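Peptide ABC transporter permease (Staphylococcus hominis, PDB 6EXS) probably transports peptides across the membrane as a POT-family member of the major facilitator superfamily, and binds a thioalcohol-conjugated dipeptide, a precursor of human axillary malodour. Local coordinates at residues Thr85-Gly89 with Asn131-Ile135; Ala162-Ile167 with Leu334-Pro340; Val256-Val261 with Ser443-Ile447; Ser283-Ala287 with Pro483-Lys487; Tyr379-Leu384 with Tyr463-Thr469. All coordinates share one frame. Numbering follows the deposited sequence.

Contact 1: Thr85-Gly89 with Asn131-Ile135; sequences TGTRG and NISNI. With OLC ((2R)-2,3-dihydroxypropyl (9Z)-octadec-9-enoate), chain M.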
# COMPACT_ATOMS: atom_id res chain seq x y z
N THR A 85 -4.90 -18.08 -14.98
CA THR A 85 -5.39 -17.13 -15.99
C THR A 85 -4.36 -16.42 -16.88
O THR A 85 -4.71 -15.96 -17.97
CB THR A 85 -6.23 -16.02 -15.31
OG1 THR A 85 -5.36 -15.19 -14.54
CG2 THR A 85 -7.35 -16.58 -14.41
N GLY A 86 -3.15 -16.25 -16.37
CA GLY A 86 -2.14 -15.43 -17.01
C GLY A 86 -2.26 -14.08 -16.34
O GLY A 86 -3.22 -13.84 -15.60
N THR A 87 -1.31 -13.17 -16.58
CA THR A 87 -1.34 -11.86 -15.93
C THR A 87 -2.40 -10.95 -16.55
O THR A 87 -2.99 -10.15 -15.82
CB THR A 87 0.06 -11.23 -15.88
OG1 THR A 87 0.59 -11.17 -17.20
CG2 THR A 87 1.02 -12.01 -15.00
N ARG A 88 -2.69 -11.10 -17.86
CA ARG A 88 -3.68 -10.28 -18.57
C ARG A 88 -5.09 -10.48 -18.06
O ARG A 88 -5.75 -9.50 -17.69
CB ARG A 88 -3.61 -10.47 -20.09
CG ARG A 88 -2.30 -9.99 -20.69
CD ARG A 88 -2.24 -8.50 -21.03
NE ARG A 88 -2.98 -8.16 -22.24
CZ ARG A 88 -2.54 -8.34 -23.48
NH1 ARG A 88 -1.35 -8.88 -23.69
NH2 ARG A 88 -3.28 -7.98 -24.51
N GLY A 89 -5.52 -11.74 -18.00
CA GLY A 89 -6.82 -12.14 -17.49
C GLY A 89 -7.06 -11.65 -16.08
O GLY A 89 -8.11 -11.06 -15.80
N ASN A 131 -0.00 -8.05 -11.02
CA ASN A 131 -0.08 -8.50 -12.40
C ASN A 131 0.12 -7.41 -13.44
O ASN A 131 0.79 -7.69 -14.44
CB ASN A 131 -1.35 -9.29 -12.61
CG ASN A 131 -1.22 -10.59 -11.85
OD1 ASN A 131 -0.13 -11.20 -11.80
ND2 ASN A 131 -2.24 -11.00 -11.14
N ILE A 132 -0.35 -6.17 -13.17
CA ILE A 132 -0.11 -5.01 -14.05
C ILE A 132 1.41 -4.69 -14.07
O ILE A 132 1.95 -4.38 -15.14
CB ILE A 132 -1.00 -3.76 -13.70
CG1 ILE A 132 -0.83 -2.62 -14.74
CG2 ILE A 132 -0.79 -3.27 -12.27
CD1 ILE A 132 -2.06 -1.75 -15.03
N SER A 133 2.08 -4.83 -12.90
CA SER A 133 3.50 -4.57 -12.68
C SER A 133 4.34 -5.54 -13.49
O SER A 133 5.32 -5.14 -14.12
CB SER A 133 3.84 -4.71 -11.20
OG SER A 133 4.38 -3.50 -10.69
N ASN A 134 3.92 -6.81 -13.48
CA ASN A 134 4.53 -7.91 -14.19
C ASN A 134 4.50 -7.65 -15.71
O ASN A 134 5.54 -7.79 -16.37
CB ASN A 134 3.82 -9.20 -13.83
CG ASN A 134 4.56 -10.43 -14.23
OD1 ASN A 134 4.63 -10.77 -15.41
ND2 ASN A 134 5.14 -11.11 -13.26
N ILE A 135 3.32 -7.25 -16.25
CA ILE A 135 3.12 -6.94 -17.68
C ILE A 135 4.09 -5.85 -18.13
O ILE A 135 4.76 -6.04 -19.15
CB ILE A 135 1.63 -6.62 -18.02
CG1 ILE A 135 0.74 -7.87 -17.84
CG2 ILE A 135 1.48 -6.05 -19.44
CD1 ILE A 135 -0.77 -7.59 -17.61
C24 OLC M . -9.11 -16.04 -18.38
C5 OLC M . -16.15 -11.13 -16.66
C4 OLC M . -14.71 -10.64 -16.55
C3 OLC M . -13.70 -11.55 -17.22
C2 OLC M . -12.27 -11.07 -17.04
C21 OLC M . -9.98 -13.95 -17.27
C1 OLC M . -11.23 -11.94 -17.69
C22 OLC M . -10.31 -15.13 -18.16
O19 OLC M . -10.51 -11.59 -18.58
O25 OLC M . -8.12 -15.42 -19.19
O23 OLC M . -11.38 -15.88 -17.58
O20 OLC M . -11.18 -13.15 -17.10
O HOH W 1 3.14 -10.46 -17.68
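Thr-87 pushes its side chain against one face of helix 110-137: its CG2 lies 3.5 Å from Asn-131 OD1 and 3.8 Å from Asn-134 OD1, while its OG1 meets Ile-135 CG1 at 3.4 Å. The short axes cross nearly at right angles (-85°, 8.9 Å apart), which keeps the overlap small, and Thr-87 supplies 95 of the 240 Å² buried. Water 1 links the helices, 2.7 Å from Thr-87 OG1 and donating to Asn-134 OD1 at 2.7 Å. Just before, Gly-86 (phi 95°) adopts angles at which a CB would jam against the preceding carbonyl. This kinked Gly-Thr-Arg segment of helix 74-106 is consistent with motif A of the major facilitator superfamily. Arg-88 gives only its aliphatic part, CD to Ile-135 CD1 at 3.8 Å; its guanidinium bonds to Val-207 O, Gly-205 O, Asn-200 and Tyr-196. Asn-131 ND2 turns to Leu-127 O and Gly-77 O. With van der Waals touch and one water bridging polar groups, the joint relies on shape more than directional bonds.

Contact 2: Ala162-Ile167 with Leu334-Pro340; sequences ALISPI and LFQSINP. With C3H (2-[[(2~{R})-2-azanyl-3-[(3~{S})-3-methyl-1-oxidanyl-hexan-3-yl]sulfanyl-propanoyl]amino]ethanoic acid), chain O.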
# COMPACT_ATOMS: atom_id res chain seq x y z
N ALA A 162 -2.75 9.47 -6.64
CA ALA A 162 -2.77 9.70 -5.20
C ALA A 162 -2.75 11.19 -4.83
O ALA A 162 -3.31 11.55 -3.80
CB ALA A 162 -1.61 8.99 -4.54
N LEU A 163 -2.10 12.05 -5.65
CA LEU A 163 -2.01 13.50 -5.41
C LEU A 163 -3.26 14.27 -5.81
O LEU A 163 -3.73 15.07 -5.01
CB LEU A 163 -0.75 14.11 -6.10
CG LEU A 163 -0.68 15.64 -6.26
CD1 LEU A 163 -0.55 16.37 -4.89
CD2 LEU A 163 0.43 16.04 -7.19
N ILE A 164 -3.79 14.04 -7.03
CA ILE A 164 -4.94 14.74 -7.61
C ILE A 164 -6.31 14.37 -6.96
O ILE A 164 -7.12 15.27 -6.71
CB ILE A 164 -4.96 14.57 -9.16
CG1 ILE A 164 -3.66 15.13 -9.80
CG2 ILE A 164 -6.18 15.25 -9.79
CD1 ILE A 164 -3.36 14.66 -11.25
N SER A 165 -6.58 13.07 -6.74
CA SER A 165 -7.87 12.60 -6.23
C SER A 165 -8.31 13.22 -4.88
O SER A 165 -9.47 13.63 -4.83
CB SER A 165 -7.95 11.08 -6.19
OG SER A 165 -6.94 10.49 -5.40
N PRO A 166 -7.49 13.35 -3.79
CA PRO A 166 -8.00 14.00 -2.57
C PRO A 166 -8.37 15.48 -2.81
O PRO A 166 -9.38 15.94 -2.26
CB PRO A 166 -6.83 13.86 -1.58
CG PRO A 166 -6.00 12.72 -2.13
CD PRO A 166 -6.08 12.95 -3.61
N ILE A 167 -7.60 16.18 -3.68
CA ILE A 167 -7.86 17.57 -4.07
C ILE A 167 -9.24 17.68 -4.74
O ILE A 167 -10.00 18.59 -4.39
CB ILE A 167 -6.70 18.17 -4.94
CG1 ILE A 167 -5.37 18.22 -4.14
CG2 ILE A 167 -7.05 19.55 -5.52
CD1 ILE A 167 -4.08 18.50 -4.99
N LEU A 334 -6.94 16.58 2.05
CA LEU A 334 -5.68 17.05 1.45
C LEU A 334 -4.43 16.59 2.20
O LEU A 334 -3.34 16.62 1.63
CB LEU A 334 -5.68 18.57 1.24
CG LEU A 334 -6.16 19.02 -0.12
CD1 LEU A 334 -7.65 19.20 -0.15
CD2 LEU A 334 -5.49 20.31 -0.52
N PHE A 335 -4.58 16.09 3.45
CA PHE A 335 -3.47 15.51 4.22
C PHE A 335 -2.88 14.30 3.48
O PHE A 335 -1.71 14.00 3.67
CB PHE A 335 -3.97 15.01 5.59
CG PHE A 335 -4.12 16.04 6.67
CD1 PHE A 335 -3.07 16.90 6.99
CD2 PHE A 335 -5.28 16.11 7.44
CE1 PHE A 335 -3.20 17.83 8.02
CE2 PHE A 335 -5.40 17.03 8.47
CZ PHE A 335 -4.36 17.90 8.75
N GLN A 336 -3.71 13.59 2.65
CA GLN A 336 -3.35 12.41 1.84
C GLN A 336 -2.51 12.73 0.59
O GLN A 336 -1.90 11.83 0.01
CB GLN A 336 -4.61 11.63 1.40
CG GLN A 336 -5.50 11.16 2.53
CD GLN A 336 -4.73 10.33 3.50
OE1 GLN A 336 -4.38 10.79 4.59
NE2 GLN A 336 -4.40 9.11 3.08
N SER A 337 -2.54 14.01 0.16
CA SER A 337 -1.85 14.54 -1.01
C SER A 337 -0.41 14.97 -0.68
O SER A 337 0.38 15.15 -1.62
CB SER A 337 -2.63 15.73 -1.59
OG SER A 337 -3.85 15.33 -2.21
N ILE A 338 -0.07 15.14 0.63
CA ILE A 338 1.26 15.60 1.07
C ILE A 338 2.39 14.64 0.62
O ILE A 338 3.31 15.08 -0.08
CB ILE A 338 1.33 15.94 2.59
CG1 ILE A 338 0.29 17.02 2.98
CG2 ILE A 338 2.77 16.38 2.97
CD1 ILE A 338 0.07 17.22 4.44
N ASN A 339 2.32 13.38 1.04
CA ASN A 339 3.29 12.33 0.72
C ASN A 339 3.47 12.11 -0.81
O ASN A 339 4.62 12.17 -1.25
CB ASN A 339 2.91 11.04 1.46
CG ASN A 339 3.81 9.88 1.28
OD1 ASN A 339 3.74 9.20 0.27
ND2 ASN A 339 4.59 9.55 2.32
N PRO A 340 2.40 11.94 -1.65
CA PRO A 340 2.62 11.81 -3.10
C PRO A 340 3.23 13.05 -3.77
O PRO A 340 4.00 12.90 -4.72
CB PRO A 340 1.23 11.48 -3.66
CG PRO A 340 0.38 11.16 -2.48
CD PRO A 340 0.96 11.85 -1.32
O2 C3H O . 0.91 5.13 -3.19
C11 C3H O . 1.67 6.02 -3.04
O3 C3H O . 2.94 5.92 -3.23
C10 C3H O . 1.31 7.39 -2.53
N1 C3H O . 0.16 7.39 -1.66
C9 C3H O . 0.27 7.16 -0.36
O1 C3H O . 0.89 6.21 0.10
C8 C3H O . -0.38 8.11 0.58
N C3H O . -1.34 8.93 -0.15
C7 C3H O . -1.13 7.36 1.68
S C3H O . -0.34 7.25 3.31
C3 C3H O . -0.21 8.93 4.13
C4 C3H O . -1.63 9.35 4.43
C5 C3H O . 0.57 9.84 3.18
C6 C3H O . 0.62 11.31 3.53
O C3H O . 0.04 12.10 2.54
C2 C3H O . 0.57 8.84 5.44
C1 C3H O . 1.86 9.64 5.48
C C3H O . 2.56 9.50 6.81
O HOH W 2 -3.50 9.82 -1.65
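Ser-337 buries 65 Å² here, and its OG donates a 2.8 Å hydrogen bond to Leu-163 O. Pro-166 (58 Å²) has no amide hydrogen for Ala-162 O, which takes water 2 instead (2.8 Å), and at the resulting kink Ile-167 N stands 4.2 Å from Leu-163 O, leaving that carbonyl to Ser-337 OG. The proline CG lies 3.4 Å from Ser-337 OG and 3.9 Å from Gln-336 CB. Pro-340 (52 Å²), early in helix 338-357, touches Ala-162 CB with CG at 3.6 Å and Leu-163 CB with CB at 4.1 Å. This joins the two bundles of the major facilitator fold beside the conjugated peptide C3H. The ligand hydroxyl O donates to Phe-335 O (2.8 Å) and accepts from Asn-339 N (3.0 Å), while ligand N donates to Gln-336 O (3.0 Å), which also takes water 2 (3.1 Å). Residues 335-337 have helical backbone angles without the regular bonds, so the carbonyls of Phe-335 and Gln-336 can serve ligand and water, tying bundle interface to peptide recognition.

Contact 3: Val256-Val261 with Ser443-Ile447; sequences VLVLGV and SAQAI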
# COMPACT_ATOMS: atom_id res chain seq x y z
N VAL A 256 -6.34 -11.00 10.86
CA VAL A 256 -5.38 -10.26 10.04
C VAL A 256 -4.12 -9.93 10.87
O VAL A 256 -3.03 -9.88 10.31
CB VAL A 256 -6.07 -9.03 9.36
CG1 VAL A 256 -5.09 -8.17 8.56
CG2 VAL A 256 -7.22 -9.49 8.46
N LEU A 257 -4.25 -9.80 12.21
CA LEU A 257 -3.10 -9.59 13.10
C LEU A 257 -2.27 -10.88 13.08
O LEU A 257 -1.05 -10.82 12.91
CB LEU A 257 -3.54 -9.24 14.55
CG LEU A 257 -2.44 -9.22 15.63
CD1 LEU A 257 -1.35 -8.21 15.33
CD2 LEU A 257 -3.03 -8.94 16.99
N VAL A 258 -2.94 -12.05 13.20
CA VAL A 258 -2.31 -13.37 13.16
C VAL A 258 -1.57 -13.53 11.83
O VAL A 258 -0.37 -13.83 11.83
CB VAL A 258 -3.32 -14.51 13.47
CG1 VAL A 258 -2.75 -15.88 13.10
CG2 VAL A 258 -3.73 -14.50 14.94
N LEU A 259 -2.27 -13.25 10.70
CA LEU A 259 -1.72 -13.32 9.34
C LEU A 259 -0.51 -12.41 9.12
O LEU A 259 0.47 -12.85 8.51
CB LEU A 259 -2.81 -13.03 8.28
CG LEU A 259 -3.74 -14.19 7.93
CD1 LEU A 259 -4.87 -13.71 7.07
CD2 LEU A 259 -3.00 -15.30 7.23
N GLY A 260 -0.55 -11.20 9.66
CA GLY A 260 0.55 -10.25 9.57
C GLY A 260 1.80 -10.66 10.32
O GLY A 260 2.88 -10.16 10.03
N VAL A 261 1.67 -11.58 11.29
CA VAL A 261 2.79 -12.08 12.09
C VAL A 261 3.28 -13.40 11.48
O VAL A 261 4.49 -13.58 11.33
CB VAL A 261 2.40 -12.21 13.60
CG1 VAL A 261 3.51 -12.89 14.41
CG2 VAL A 261 2.07 -10.85 14.21
N SER A 443 2.22 -6.48 6.89
CA SER A 443 2.39 -6.76 8.32
C SER A 443 2.26 -5.50 9.18
O SER A 443 1.61 -5.56 10.22
CB SER A 443 3.72 -7.45 8.60
OG SER A 443 3.74 -8.69 7.93
N ALA A 444 2.88 -4.36 8.75
CA ALA A 444 2.79 -3.09 9.47
C ALA A 444 1.34 -2.63 9.60
O ALA A 444 0.93 -2.24 10.69
CB ALA A 444 3.62 -2.02 8.78
N GLN A 445 0.55 -2.74 8.51
CA GLN A 445 -0.87 -2.40 8.48
C GLN A 445 -1.72 -3.37 9.33
O GLN A 445 -2.73 -2.94 9.91
CB GLN A 445 -1.38 -2.34 7.02
CG GLN A 445 -1.08 -1.02 6.30
CD GLN A 445 -2.03 0.09 6.69
OE1 GLN A 445 -2.07 0.55 7.84
NE2 GLN A 445 -2.78 0.60 5.72
N ALA A 446 -1.29 -4.66 9.41
CA ALA A 446 -1.91 -5.71 10.23
C ALA A 446 -1.74 -5.42 11.71
O ALA A 446 -2.68 -5.63 12.47
CB ALA A 446 -1.32 -7.07 9.89
N ILE A 447 -0.54 -4.94 12.13
CA ILE A 447 -0.26 -4.54 13.52
C ILE A 447 -1.07 -3.26 13.83
O ILE A 447 -1.70 -3.16 14.89
CB ILE A 447 1.27 -4.35 13.80
CG1 ILE A 447 2.15 -5.56 13.33
CG2 ILE A 447 1.55 -4.01 15.25
CD1 ILE A 447 1.78 -6.97 13.77
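Bacterial POT transporters insert an extra helical hairpin between the two six-helix bundles of the major facilitator fold, and helix 249-273 is consistent with its second arm. Here it packs against helix 430-451 of the C-terminal bundle, with local axes 8.1 Å apart and directions 146° apart. Small residues permit that closeness. Gly-260 and Ser-443 bring their CA atoms to 4.1 Å, and a CB on Gly-260 would fall 2.3 Å from Ala-446 CB, a clash. Ala-446 points its methyl straight across, 3.3 Å from Val-256 O and 3.7 Å from Gly-260 CA; Val-256, on its t rotamer, adds CG1 at 4.1 Å from Ala-446 CB. Ile-447 starts with its CA-to-CB bond directed away, yet its m,m rotamer brings CD1 back over the interface. There CD1 sits 3.7 Å from CD1 of Leu-257, which is t,p, and 3.9 Å from CG2 of Val-261, another t rotamer. Beyond the pair, Val-256 also touches helix 56-72, and Ser-443 packs on Phe-292 and Met-296 of helix 279-302. With chi1 at -62° (m), Ser-443 directs OG to Gly-260 O, donating a hydrogen bond of 2.7 Å.

Contact 4: Ser283-Ala287 with Pro483-Lys487; sequences SRVKA and PKITK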
# COMPACT_ATOMS: atom_id res chain seq x y z
N SER A 283 22.69 -16.68 3.67
CA SER A 283 23.29 -15.58 4.43
C SER A 283 22.67 -14.22 4.09
O SER A 283 22.57 -13.37 4.98
CB SER A 283 24.80 -15.56 4.25
OG SER A 283 25.42 -16.34 5.25
N ARG A 284 22.23 -14.02 2.84
CA ARG A 284 21.57 -12.79 2.39
C ARG A 284 20.12 -12.73 2.90
O ARG A 284 19.60 -11.63 3.11
CB ARG A 284 21.61 -12.67 0.86
CG ARG A 284 22.99 -12.41 0.28
CD ARG A 284 22.95 -12.22 -1.23
NE ARG A 284 22.35 -13.37 -1.92
CZ ARG A 284 22.16 -13.43 -3.24
NH1 ARG A 284 22.53 -12.43 -4.02
NH2 ARG A 284 21.60 -14.51 -3.78
N VAL A 285 19.48 -13.91 3.11
CA VAL A 285 18.11 -14.05 3.64
C VAL A 285 18.09 -13.58 5.11
O VAL A 285 17.25 -12.75 5.46
CB VAL A 285 17.54 -15.49 3.47
CG1 VAL A 285 16.20 -15.66 4.18
CG2 VAL A 285 17.41 -15.85 1.99
N LYS A 286 19.03 -14.08 5.94
CA LYS A 286 19.13 -13.67 7.35
C LYS A 286 19.54 -12.20 7.47
O LYS A 286 19.13 -11.53 8.42
CB LYS A 286 20.02 -14.61 8.19
CG LYS A 286 21.45 -14.81 7.69
CD LYS A 286 22.27 -15.58 8.70
CE LYS A 286 23.70 -15.80 8.25
NZ LYS A 286 23.84 -17.06 7.47
N ALA A 287 20.28 -11.68 6.47
CA ALA A 287 20.69 -10.27 6.38
C ALA A 287 19.49 -9.36 6.12
O ALA A 287 19.55 -8.18 6.45
CB ALA A 287 21.73 -10.09 5.28
N PRO A 483 27.40 -2.77 9.47
CA PRO A 483 28.48 -3.30 8.61
C PRO A 483 28.38 -4.82 8.36
O PRO A 483 28.71 -5.26 7.26
CB PRO A 483 29.76 -2.94 9.38
CG PRO A 483 29.36 -1.89 10.36
CD PRO A 483 27.96 -2.25 10.74
N LYS A 484 27.89 -5.59 9.36
CA LYS A 484 27.74 -7.05 9.25
C LYS A 484 26.55 -7.46 8.37
O LYS A 484 26.61 -8.51 7.73
CB LYS A 484 27.64 -7.71 10.64
CG LYS A 484 29.00 -8.03 11.26
CD LYS A 484 29.41 -7.05 12.36
CE LYS A 484 28.83 -7.40 13.71
NZ LYS A 484 29.08 -6.33 14.71
N ILE A 485 25.49 -6.62 8.34
CA ILE A 485 24.26 -6.84 7.56
C ILE A 485 24.54 -6.85 6.04
O ILE A 485 24.00 -7.70 5.33
CB ILE A 485 23.15 -5.82 7.98
CG1 ILE A 485 22.66 -6.09 9.43
CG2 ILE A 485 21.95 -5.80 6.99
CD1 ILE A 485 22.01 -4.88 10.18
N THR A 486 25.41 -5.94 5.56
CA THR A 486 25.75 -5.83 4.14
C THR A 486 26.56 -7.05 3.67
O THR A 486 27.72 -7.23 4.06
CB THR A 486 26.42 -4.48 3.83
OG1 THR A 486 27.66 -4.40 4.52
CG2 THR A 486 25.53 -3.30 4.21
N LYS A 487 25.89 -7.93 2.87
CA LYS A 487 26.45 -9.18 2.35
C LYS A 487 26.31 -9.30 0.83
O LYS A 487 25.20 -9.44 0.30
CB LYS A 487 25.82 -10.39 3.06
CG LYS A 487 26.12 -10.47 4.55
CD LYS A 487 25.29 -11.55 5.20
CE LYS A 487 25.37 -11.52 6.71
NZ LYS A 487 24.50 -12.55 7.32
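Polar contact is concentrated at the tip of Lys-487, the last residue of the chain. Its NZ donates to Ser-283 O over 3.1 Å, and that carbonyl also accepts the helical bond from Ala-287 N at 3.2 Å. The reach is long because chi2, chi3 and chi4 are all near 180°, an extended side chain that places 104 of the 262 Å² buried on this one residue. Nearby, Lys-286 NZ donates to Ser-283 OG at 2.8 Å, so one serine engages two lysines through different atoms. A further bond is internal to the tail, Thr-486 OG1 donating to Pro-483 O at 3.1 Å. Electrostatically the pairing has a cost: Lys-286 NZ and Lys-487 NZ are 4.6 Å apart, two like charges close together on the surface. In fold terms, the contact brings the C-terminal tail, which follows the last long helix (460-479), onto the second turn of helix 279-302, the helix that opens the C-terminal bundle of the major facilitator fold. Helix 482-485 ends just before Thr-486, whose psi of 107° leaves the helical range. Van der Waals contacts fill the remainder. Ala-287 CB lies 3.3 Å from Ile-485 O and 3.8 Å from Lys-487 CD, with 60 Å² of Ala-287 covered. Ser-283 CB meets Lys-487 CD at 4.2 Å, and Arg-284 CG approaches Lys-487 O at 3.7 Å.

Contact 5: Tyr379-Leu384 with Tyr463-Thr469; sequences YILIGL and YFIFLGT. With OLC ((2R)-2,3-dihydroxypropyl (9Z)-octadec-9-enoate), chain F.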
# COMPACT_ATOMS: atom_id res chain seq x y z
N TYR A 379 6.85 11.34 14.62
CA TYR A 379 5.92 11.03 15.72
C TYR A 379 6.36 11.70 17.05
O TYR A 379 5.49 12.13 17.81
CB TYR A 379 5.67 9.52 15.86
CG TYR A 379 4.36 9.07 15.26
CD1 TYR A 379 3.81 9.72 14.15
CD2 TYR A 379 3.68 7.96 15.77
CE1 TYR A 379 2.60 9.30 13.60
CE2 TYR A 379 2.48 7.52 15.20
CZ TYR A 379 1.94 8.21 14.12
OH TYR A 379 0.75 7.81 13.57
N ILE A 380 7.68 11.84 17.29
CA ILE A 380 8.21 12.57 18.45
C ILE A 380 7.87 14.07 18.27
O ILE A 380 7.48 14.72 19.24
CB ILE A 380 9.75 12.33 18.65
CG1 ILE A 380 10.07 10.86 19.05
CG2 ILE A 380 10.40 13.34 19.60
CD1 ILE A 380 9.47 10.31 20.37
N LEU A 381 7.96 14.59 17.03
CA LEU A 381 7.63 15.97 16.68
C LEU A 381 6.17 16.29 17.05
O LEU A 381 5.95 17.17 17.88
CB LEU A 381 7.93 16.27 15.18
CG LEU A 381 7.62 17.66 14.55
CD1 LEU A 381 6.16 17.82 14.10
CD2 LEU A 381 8.13 18.83 15.37
N ILE A 382 5.18 15.55 16.46
CA ILE A 382 3.75 15.79 16.71
C ILE A 382 3.38 15.53 18.20
O ILE A 382 2.64 16.33 18.79
CB ILE A 382 2.83 15.05 15.69
CG1 ILE A 382 1.38 15.61 15.72
CG2 ILE A 382 2.86 13.53 15.83
CD1 ILE A 382 1.20 17.08 15.24
N GLY A 383 3.97 14.49 18.80
CA GLY A 383 3.80 14.16 20.21
C GLY A 383 4.24 15.30 21.12
O GLY A 383 3.54 15.63 22.07
N LEU A 384 5.38 15.94 20.80
CA LEU A 384 5.89 17.08 21.56
C LEU A 384 5.06 18.35 21.36
O LEU A 384 4.96 19.16 22.28
CB LEU A 384 7.39 17.34 21.31
CG LEU A 384 8.38 16.32 21.90
CD1 LEU A 384 9.79 16.64 21.47
CD2 LEU A 384 8.31 16.26 23.44
N TYR A 463 0.76 8.24 22.96
CA TYR A 463 0.79 7.24 21.89
C TYR A 463 1.84 7.62 20.81
O TYR A 463 2.62 6.77 20.42
CB TYR A 463 -0.63 7.07 21.30
CG TYR A 463 -0.71 6.23 20.04
CD1 TYR A 463 -0.62 6.82 18.78
CD2 TYR A 463 -0.98 4.86 20.11
CE1 TYR A 463 -0.74 6.06 17.62
CE2 TYR A 463 -1.13 4.10 18.95
CZ TYR A 463 -0.99 4.70 17.70
OH TYR A 463 -1.13 3.97 16.55
N PHE A 464 1.85 8.89 20.35
CA PHE A 464 2.82 9.38 19.36
C PHE A 464 4.25 9.32 19.91
O PHE A 464 5.16 8.92 19.17
CB PHE A 464 2.50 10.83 18.92
CG PHE A 464 1.28 11.03 18.05
CD1 PHE A 464 1.14 10.35 16.84
CD2 PHE A 464 0.32 11.98 18.38
CE1 PHE A 464 0.02 10.56 16.03
CE2 PHE A 464 -0.79 12.20 17.56
CZ PHE A 464 -0.93 11.48 16.39
N ILE A 465 4.45 9.68 21.20
CA ILE A 465 5.77 9.64 21.84
C ILE A 465 6.24 8.19 22.02
O ILE A 465 7.38 7.89 21.67
CB ILE A 465 5.82 10.50 23.15
CG1 ILE A 465 5.47 11.98 22.84
CG2 ILE A 465 7.21 10.41 23.83
CD1 ILE A 465 4.90 12.77 24.02
N PHE A 466 5.36 7.30 22.53
CA PHE A 466 5.67 5.87 22.75
C PHE A 466 6.05 5.15 21.45
O PHE A 466 7.07 4.46 21.42
CB PHE A 466 4.52 5.16 23.50
CG PHE A 466 4.56 3.65 23.50
CD1 PHE A 466 5.51 2.96 24.25
CD2 PHE A 466 3.63 2.91 22.78
CE1 PHE A 466 5.54 1.56 24.26
CE2 PHE A 466 3.66 1.51 22.79
CZ PHE A 466 4.62 0.85 23.53
N LEU A 467 5.26 5.34 20.37
CA LEU A 467 5.47 4.76 19.05
C LEU A 467 6.71 5.33 18.37
O LEU A 467 7.46 4.58 17.75
CB LEU A 467 4.23 4.94 18.16
CG LEU A 467 3.31 3.74 18.03
CD1 LEU A 467 2.44 3.59 19.26
CD2 LEU A 467 2.45 3.85 16.80
N GLY A 468 6.91 6.65 18.52
CA GLY A 468 8.06 7.37 17.99
C GLY A 468 9.38 6.88 18.57
O GLY A 468 10.31 6.60 17.82
N THR A 469 9.44 6.74 19.93
CA THR A 469 10.60 6.26 20.71
C THR A 469 10.94 4.79 20.40
O THR A 469 12.12 4.47 20.18
CB THR A 469 10.34 6.47 22.21
OG1 THR A 469 10.00 7.84 22.46
CG2 THR A 469 11.53 6.05 23.09
C18 OLC F . 16.07 15.88 6.68
C10 OLC F . 12.09 16.17 16.03
C9 OLC F . 11.39 16.79 16.98
C17 OLC F . 16.25 15.85 8.18
C11 OLC F . 13.07 16.78 15.06
C8 OLC F . 11.39 18.26 17.30
C24 OLC F . 3.87 26.94 23.53
C16 OLC F . 14.98 16.17 8.96
C12 OLC F . 12.90 16.29 13.63
C7 OLC F . 10.34 18.65 18.34
C15 OLC F . 15.19 16.21 10.47
C13 OLC F . 14.13 16.52 12.76
C6 OLC F . 10.16 20.15 18.50
C14 OLC F . 13.91 16.19 11.29
C5 OLC F . 9.23 20.56 19.64
C4 OLC F . 7.77 20.71 19.24
C3 OLC F . 7.20 22.11 19.45
C2 OLC F . 6.50 22.30 20.79
C21 OLC F . 4.17 24.78 22.26
C1 OLC F . 5.71 23.57 20.88
C22 OLC F . 4.63 25.63 23.43
O19 OLC F . 5.60 24.38 20.00
O25 OLC F . 2.50 26.74 23.88
O23 OLC F . 4.50 24.89 24.65
O20 OLC F . 5.13 23.70 22.09
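Tyr-379 enters the opposing helix as a knob, its ring set among Tyr-463, Phe-464, Leu-467 and Gly-468, with chi1 at -101°, between the usual wells. The ring forms a T-shaped stack in which the edge of Phe-464 meets its face: centroids are 4.7 Å apart, planes 82° apart, and Tyr-379 CE2 is 3.5 Å from Phe-464 CD1. One face of the Phe-464 ring takes a CH-pi contact, since Ile-382 CG2 stands 3.8 Å from the ring centroid and 15° off its normal. Two glycines let the backbones approach, one from each helix. A CB on Gly-383 would sit 2.6 Å from Ile-465 CG1, and one on Gly-468 would sit 3.0 Å from Ile-380 CD1. Local axes accordingly come to 7.6 Å, with directions 158° apart, and 481 Å² is buried. Ile-380 CD1 reaches the opposing helix at Ile-465 CG2 (4.1 Å) and Thr-469 OG1 (3.3 Å), a hydroxyl already bonded to Ile-465 O at 2.7 Å. The hydroxyls of Tyr-379 and Tyr-463 both bond to Gln-304 OE1. Helices 364-389 and 460-479 form an antiparallel pair in the C-terminal bundle: Leu-381 and Leu-384 touch a monoolein chain, Leu-381 and Ile-382 pack on helix 396-418, and Phe-464 and Ile-382 meet helix 309-316.

Overall arrangement
Contacts 1, 2 and 5 are buried, contact 3 is partly so, and contact 4 lies on the surface, its centre about 26 Å from that of the chain. Contact 1 belongs to the N-terminal bundle and contact 5 to the C-terminal one, their centres about 41 Å apart on opposite sides of the chain's centre; contact 2 joins the two bundles at the ligand. Helix 279-302, which carries half of contact 4, also backs contact 3. Chemistry follows place: aromatic and glycine-assisted packing in contact 5, a serine-to-carbonyl bond in contacts 2 and 3, with small residues in contact 3, water bridges in contacts 1 and 2, and exposed lysines in contact 4.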